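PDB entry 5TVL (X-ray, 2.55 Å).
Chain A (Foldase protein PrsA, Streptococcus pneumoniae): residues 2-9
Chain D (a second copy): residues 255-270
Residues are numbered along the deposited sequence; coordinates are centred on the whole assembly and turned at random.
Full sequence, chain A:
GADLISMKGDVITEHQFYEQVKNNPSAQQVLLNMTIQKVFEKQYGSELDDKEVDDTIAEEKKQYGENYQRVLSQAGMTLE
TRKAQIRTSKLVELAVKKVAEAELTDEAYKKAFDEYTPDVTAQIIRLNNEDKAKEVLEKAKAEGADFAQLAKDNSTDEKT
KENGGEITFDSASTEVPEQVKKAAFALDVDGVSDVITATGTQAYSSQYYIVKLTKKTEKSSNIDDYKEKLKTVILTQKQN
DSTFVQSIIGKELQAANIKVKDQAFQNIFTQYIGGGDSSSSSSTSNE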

ATOM      1  N   ALA A   2       4.814  40.582  21.374  1.00 75.20           N
ATOM      2  CA  ALA A   2       5.474  40.519  22.682  1.00 70.22           C
ATOM      3  C   ALA A   2       6.947  40.134  22.537  1.00 67.84           C
ATOM      4  O   ALA A   2       7.432  39.896  21.427  1.00 64.42           O
ATOM      5  N   ASP A   3       7.650  40.101  23.669  1.00 66.98           N
ATOM      6  CA  ASP A   3       9.045  39.665  23.735  1.00 61.62           C
ATOM      7  C   ASP A   3       9.110  38.197  24.148  1.00 56.64           C
ATOM      8  O   ASP A   3       8.423  37.789  25.086  1.00 55.29           O
ATOM      9  N   LEU A   4       9.931  37.418  23.441  1.00 52.34           N
ATOM     10  CA  LEU A   4      10.099  35.984  23.698  1.00 50.07           C
ATOM     11  C   LEU A   4      11.324  35.687  24.570  1.00 51.34           C
ATOM     12  O   LEU A   4      11.266  34.817  25.444  1.00 50.43           O
ATOM     13  N   ILE A   5      12.434  36.381  24.304  1.00 51.62           N
ATOM     14  CA  ILE A   5      13.672  36.232  25.079  1.00 55.04           C
ATOM     15  C   ILE A   5      14.169  37.610  25.516  1.00 58.85           C
ATOM     16  O   ILE A   5      14.147  38.562  24.731  1.00 59.61           O
ATOM     17  N   SER A   6      14.615  37.704  26.768  1.00 61.95           N
ATOM     18  CA  SER A   6      15.239  38.917  27.288  1.00 68.36           C
ATOM     19  C   SER A   6      16.628  38.592  27.828  1.00 68.56           C
ATOM     20  O   SER A   6      16.802  37.622  28.570  1.00 63.35           O
ATOM     21  N   MET A   7      17.603  39.404  27.423  1.00 73.24           N
ATOM     22  CA  MET A   7      18.983  39.335  27.904  1.00 74.61           C
ATOM     23  C   MET A   7      19.330  40.709  28.465  1.00 80.24           C
ATOM     24  O   MET A   7      18.522  41.640  28.375  1.00 79.95           O
ATOM     25  N   LYS A   8      20.522  40.839  29.043  1.00 86.78           N
ATOM     26  CA  LYS A   8      20.980  42.135  29.550  1.00 98.32           C
ATOM     27  C   LYS A   8      21.246  43.096  28.388  1.00103.19           C
ATOM     28  O   LYS A   8      22.167  42.886  27.594  1.00100.73           O
ATOM     29  N   GLY A   9      20.409  44.131  28.291  1.00105.30           N
ATOM     30  CA  GLY A   9      20.529  45.158  27.260  1.00111.03           C
ATOM     31  C   GLY A   9      20.045  44.760  25.875  1.00111.38           C
ATOM     32  O   GLY A   9      20.435  45.390  24.889  1.00124.95           O
TER
ATOM     33  N   ALA D 255      25.589  33.757  31.770  1.00 48.99           N
ATOM     34  CA  ALA D 255      26.108  35.115  32.003  1.00 54.77           C
ATOM     35  C   ALA D 255      25.253  36.235  31.401  1.00 54.42           C
ATOM     36  O   ALA D 255      25.292  37.365  31.885  1.00 66.17           O
ATOM     37  N   ALA D 256      24.495  35.926  30.350  1.00 56.80           N
ATOM     38  CA  ALA D 256      23.580  36.889  29.720  1.00 59.83           C
ATOM     39  C   ALA D 256      22.295  37.171  30.520  1.00 59.74           C
ATOM     40  O   ALA D 256      21.599  38.147  30.222  1.00 55.81           O
ATOM     41  N   ASN D 257      21.985  36.319  31.506  1.00 69.53           N
ATOM     42  CA  ASN D 257      20.784  36.439  32.358  1.00 76.19           C
ATOM     43  C   ASN D 257      19.503  36.260  31.535  1.00 71.07           C
ATOM     44  O   ASN D 257      18.614  37.118  31.528  1.00 72.48           O
ATOM     45  N   ILE D 258      19.424  35.123  30.853  1.00 61.56           N
ATOM     46  CA  ILE D 258      18.352  34.869  29.896  1.00 61.71           C
ATOM     47  C   ILE D 258      17.072  34.466  30.609  1.00 64.04           C
ATOM     48  O   ILE D 258      17.066  33.511  31.390  1.00 64.45           O
ATOM     49  N   LYS D 259      15.999  35.205  30.331  1.00 67.01           N
ATOM     50  CA  LYS D 259      14.654  34.815  30.732  1.00 69.17           C
ATOM     51  C   LYS D 259      13.911  34.314  29.497  1.00 63.74           C
ATOM     52  O   LYS D 259      13.877  34.990  28.462  1.00 55.32           O
ATOM     53  N   VAL D 260      13.341  33.117  29.612  1.00 60.20           N
ATOM     54  CA  VAL D 260      12.487  32.549  28.580  1.00 56.46           C
ATOM     55  C   VAL D 260      11.074  33.068  28.852  1.00 59.11           C
ATOM     56  O   VAL D 260      10.427  32.628  29.805  1.00 59.92           O
ATOM     57  N   LYS D 261      10.610  34.005  28.020  1.00 60.66           N
ATOM     58  CA  LYS D 261       9.308  34.668  28.221  1.00 65.61           C
ATOM     59  C   LYS D 261       8.085  33.866  27.726  1.00 71.33           C
ATOM     60  O   LYS D 261       6.954  34.346  27.853  1.00 88.03           O
ATOM     61  N   ASP D 262       8.297  32.675  27.159  1.00 70.61           N
ATOM     62  CA  ASP D 262       7.200  31.801  26.715  1.00 67.03           C
ATOM     63  C   ASP D 262       7.516  30.350  27.105  1.00 66.08           C
ATOM     64  O   ASP D 262       8.554  29.816  26.718  1.00 64.54           O
ATOM     65  N   GLN D 263       6.604  29.726  27.852  1.00 70.69           N
ATOM     66  CA  GLN D 263       6.776  28.356  28.378  1.00 74.31           C
ATOM     67  C   GLN D 263       7.023  27.267  27.318  1.00 69.47           C
ATOM     68  O   GLN D 263       7.571  26.210  27.637  1.00 68.26           O
ATOM     69  N   ALA D 264       6.599  27.517  26.078  1.00 63.61           N
ATOM     70  CA  ALA D 264       6.862  26.612  24.954  1.00 62.66           C
ATOM     71  C   ALA D 264       8.354  26.327  24.746  1.00 59.87           C
ATOM     72  O   ALA D 264       8.734  25.184  24.495  1.00 62.08           O
ATOM     73  N   PHE D 265       9.187  27.362  24.873  1.00 55.50           N
ATOM     74  CA  PHE D 265      10.638  27.244  24.670  1.00 54.04           C
ATOM     75  C   PHE D 265      11.440  26.869  25.933  1.00 58.16           C
ATOM     76  O   PHE D 265      12.659  26.750  25.856  1.00 57.66           O
ATOM     77  N   GLN D 266      10.778  26.659  27.075  1.00 76.34           N
ATOM     78  CA  GLN D 266      11.483  26.471  28.357  1.00 81.45           C
ATOM     79  C   GLN D 266      12.406  25.246  28.376  1.00 77.46           C
ATOM     80  O   GLN D 266      13.501  25.311  28.933  1.00 81.01           O
ATOM     81  N   ASN D 267      11.968  24.151  27.755  1.00 76.46           N
ATOM     82  CA  ASN D 267      12.691  22.875  27.820  1.00 77.69           C
ATOM     83  C   ASN D 267      13.968  22.836  26.978  1.00 71.50           C
ATOM     84  O   ASN D 267      14.958  22.233  27.398  1.00 75.55           O
ATOM     85  N   ILE D 268      13.946  23.467  25.802  1.00 65.62           N
ATOM     86  CA  ILE D 268      15.090  23.421  24.877  1.00 61.15           C
ATOM     87  C   ILE D 268      16.288  24.245  25.383  1.00 54.76           C
ATOM     88  O   ILE D 268      17.439  23.884  25.120  1.00 58.16           O
ATOM     89  N   PHE D 269      16.014  25.332  26.106  1.00 49.64           N
ATOM     90  CA  PHE D 269      17.061  26.101  26.791  1.00 46.23           C
ATOM     91  C   PHE D 269      17.595  25.388  28.029  1.00 50.03           C
ATOM     92  O   PHE D 269      18.778  25.515  28.340  1.00 49.71           O
ATOM     93  N   THR D 270      16.733  24.644  28.726  1.00 57.42           N
ATOM     94  CA  THR D 270      17.129  23.869  29.921  1.00 67.52           C
ATOM     95  C   THR D 270      18.224  22.809  29.654  1.00 69.16           C
ATOM     96  O   THR D 270      18.890  22.363  30.590  1.00 67.32           O
TER

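Antiparallel pairing sets the side-chain geometry. Ser A6 and Lys D259 are directly paired and exchange two hydrogen bonds (Ser A6 N to Lys D259 O, 3.3 Å; Lys D259 N to Ser A6 O, 3.1 Å); their side chains lie on one face of the sheet, those of the non-hydrogen-bonded pair Ile A5 and Val D260 on the other.

On that second face Ile A5 is the main bump. With both chi angles in m, its end comes nearer chain D than its CA-to-CB bond would suggest. Ile A5 CD1 enters a hollow between Val D260 and Phe D269, 4.4 Å from Val D260 CG2 and 3.8 Å from Phe D269 CZ, approaching the ring obliquely; Ile A5 CG2 meets Ile D258 CG2 at 3.8 Å. Ile D258 (m, t) also touches Met A7 (m, 140°, m), whose CG lies 4.0 Å from Ile D258 CG1 and 4.4 Å from Ala D256 CB before the side chain leads away. Leu A4 (m, t) points away at CB, yet its CD1 reaches Phe D265 CE2 at 4.4 Å.

The face carrying Ser A6 and Lys D259 is lined differently. Ser A6, in p, sets OG 3.4 Å from Lys D259 CB and 3.6 Å from Lys D261 CE, both aliphatic carbons. Lys D261 starts toward chain A, CB 3.1 Å from Asp A3 O, then its end leads away.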

ATOM      1  CB  ALA A   2       4.755  39.517  23.577  1.00 67.02           C
ATOM      2  CB  ASP A   3       9.829  40.523  24.737  1.00 64.10           C
ATOM      3  CG  ASP A   3       9.918  41.993  24.323  1.00 69.93           C
ATOM      4  OD1 ASP A   3       9.540  42.337  23.180  1.00 68.19           O
ATOM      5  OD2 ASP A   3      10.377  42.809  25.152  1.00 74.87           O
ATOM      6  CB  LEU A   4      10.224  35.219  22.375  1.00 50.15           C
ATOM      7  CG  LEU A   4       9.185  35.484  21.278  1.00 49.58           C
ATOM      8  CD1 LEU A   4       9.419  34.533  20.110  1.00 49.07           C
ATOM      9  CD2 LEU A   4       7.766  35.349  21.811  1.00 48.67           C
ATOM     10  CB  ILE A   5      14.782  35.531  24.254  1.00 53.27           C
ATOM     11  CG1 ILE A   5      14.338  34.133  23.792  1.00 50.10           C
ATOM     12  CG2 ILE A   5      16.090  35.448  25.041  1.00 56.09           C
ATOM     13  CD1 ILE A   5      14.157  33.110  24.900  1.00 50.49           C
ATOM     14  CB  SER A   6      14.378  39.544  28.385  1.00 72.39           C
ATOM     15  OG  SER A   6      14.488  38.825  29.600  1.00 78.79           O
ATOM     16  CB  MET A   7      19.920  39.003  26.744  1.00 70.67           C
ATOM     17  CG  MET A   7      19.645  37.664  26.072  1.00 71.70           C
ATOM     18  SD  MET A   7      19.807  37.713  24.275  1.00 79.14           S
ATOM     19  CE  MET A   7      18.370  38.683  23.825  1.00 72.74           C
ATOM     20  CB  LYS A   8      22.231  41.992  30.430  1.00106.62           C
ATOM     21  CG  LYS A   8      21.986  41.410  31.824  1.00111.79           C
ATOM     22  CD  LYS A   8      20.899  42.115  32.643  1.00112.12           C
ATOM     23  CE  LYS A   8      21.075  43.627  32.725  1.00112.50           C
ATOM     24  NZ  LYS A   8      20.029  44.261  33.572  1.00109.98           N
TER
ATOM     25  CB  ALA D 255      27.542  35.229  31.503  1.00 57.75           C
ATOM     26  CB  ALA D 256      23.221  36.424  28.315  1.00 59.14           C
ATOM     27  CB  ASN D 257      20.763  37.764  33.150  1.00 86.14           C
ATOM     28  CG  ASN D 257      22.031  37.992  33.962  1.00 97.33           C
ATOM     29  OD1 ASN D 257      22.681  39.029  33.832  1.00103.19           O
ATOM     30  ND2 ASN D 257      22.384  37.027  34.805  1.00 97.62           N
ATOM     31  CB  ILE D 258      18.736  33.763  28.890  1.00 59.03           C
ATOM     32  CG1 ILE D 258      19.951  34.204  28.073  1.00 56.67           C
ATOM     33  CG2 ILE D 258      17.572  33.446  27.949  1.00 57.58           C
ATOM     34  CD1 ILE D 258      20.644  33.069  27.367  1.00 60.27           C
ATOM     35  CB  LYS D 259      13.901  35.990  31.356  1.00 81.31           C
ATOM     36  CG  LYS D 259      14.636  36.660  32.507  1.00 95.82           C
ATOM     37  CD  LYS D 259      13.735  37.633  33.251  1.00103.86           C
ATOM     38  CE  LYS D 259      14.458  38.266  34.429  1.00112.63           C
ATOM     39  NZ  LYS D 259      13.564  39.169  35.205  1.00123.19           N
ATOM     40  CB  VAL D 260      12.535  31.004  28.604  1.00 56.24           C
ATOM     41  CG1 VAL D 260      11.616  30.416  27.546  1.00 57.53           C
ATOM     42  CG2 VAL D 260      13.965  30.514  28.403  1.00 54.48           C
ATOM     43  CB  LYS D 261       9.288  36.053  27.554  1.00 66.45           C
ATOM     44  CG  LYS D 261      10.384  37.022  27.992  1.00 68.14           C
ATOM     45  CD  LYS D 261       9.959  37.896  29.166  1.00 75.44           C
ATOM     46  CE  LYS D 261      10.948  39.026  29.412  1.00 77.79           C
ATOM     47  NZ  LYS D 261      10.506  39.944  30.499  1.00 80.92           N
ATOM     48  CB  ASP D 262       7.011  31.936  25.199  1.00 64.47           C
ATOM     49  CG  ASP D 262       5.669  31.410  24.715  1.00 67.98           C
ATOM     50  OD1 ASP D 262       5.381  30.209  24.907  1.00 71.06           O
ATOM     51  OD2 ASP D 262       4.907  32.198  24.116  1.00 69.64           O
ATOM     52  CB  GLN D 263       5.562  27.955  29.242  1.00 84.74           C
ATOM     53  CG  GLN D 263       4.267  27.727  28.464  1.00 91.29           C
ATOM     54  CD  GLN D 263       3.019  27.861  29.327  1.00105.36           C
ATOM     55  OE1 GLN D 263       2.732  28.938  29.851  1.00113.67           O
ATOM     56  NE2 GLN D 263       2.263  26.773  29.466  1.00111.46           N
ATOM     57  CB  ALA D 264       6.259  27.179  23.677  1.00 62.63           C
ATOM     58  CB  PHE D 265      11.196  28.555  24.089  1.00 47.93           C
ATOM     59  CG  PHE D 265      10.482  29.027  22.850  1.00 46.44           C
ATOM     60  CD1 PHE D 265      10.769  28.473  21.609  1.00 45.64           C
ATOM     61  CD2 PHE D 265       9.531  30.037  22.922  1.00 45.65           C
ATOM     62  CE1 PHE D 265      10.108  28.908  20.463  1.00 44.65           C
ATOM     63  CE2 PHE D 265       8.870  30.479  21.783  1.00 44.30           C
ATOM     64  CZ  PHE D 265       9.159  29.914  20.550  1.00 44.12           C
ATOM     65  CB  GLN D 266      10.492  26.421  29.544  1.00 98.86           C
ATOM     66  CG  GLN D 266       9.742  25.097  29.738  1.00110.85           C
ATOM     67  CD  GLN D 266       8.593  25.172  30.742  1.00118.00           C
ATOM     68  OE1 GLN D 266       8.008  26.232  30.972  1.00126.83           O
ATOM     69  NE2 GLN D 266       8.260  24.030  31.338  1.00116.83           N
ATOM     70  CB  ASN D 267      11.773  21.713  27.414  1.00 86.33           C
ATOM     71  CG  ASN D 267      10.617  21.513  28.379  1.00 93.81           C
ATOM     72  OD1 ASN D 267      10.748  21.735  29.585  1.00 91.54           O
ATOM     73  ND2 ASN D 267       9.476  21.084  27.852  1.00104.04           N
ATOM     74  CB  ILE D 268      14.679  23.813  23.425  1.00 61.71           C
ATOM     75  CG1 ILE D 268      15.595  23.132  22.398  1.00 63.31           C
ATOM     76  CG2 ILE D 268      14.642  25.327  23.227  1.00 57.77           C
ATOM     77  CD1 ILE D 268      15.092  23.217  20.971  1.00 67.78           C
ATOM     78  CB  PHE D 269      16.563  27.491  27.183  1.00 46.56           C
ATOM     79  CG  PHE D 269      16.538  28.462  26.046  1.00 46.94           C
ATOM     80  CD1 PHE D 269      15.474  28.477  25.154  1.00 48.04           C
ATOM     81  CD2 PHE D 269      17.582  29.364  25.860  1.00 48.21           C
ATOM     82  CE1 PHE D 269      15.442  29.375  24.098  1.00 51.08           C
ATOM     83  CE2 PHE D 269      17.559  30.264  24.806  1.00 50.81           C
ATOM     84  CZ  PHE D 269      16.486  30.272  23.925  1.00 52.13           C
ATOM     85  CB  THR D 270      15.895  23.216  30.596  1.00 76.21           C
ATOM     86  OG1 THR D 270      14.910  24.223  30.862  1.00 77.86           O
ATOM     87  CG2 THR D 270      16.261  22.530  31.915  1.00 83.24           C
TER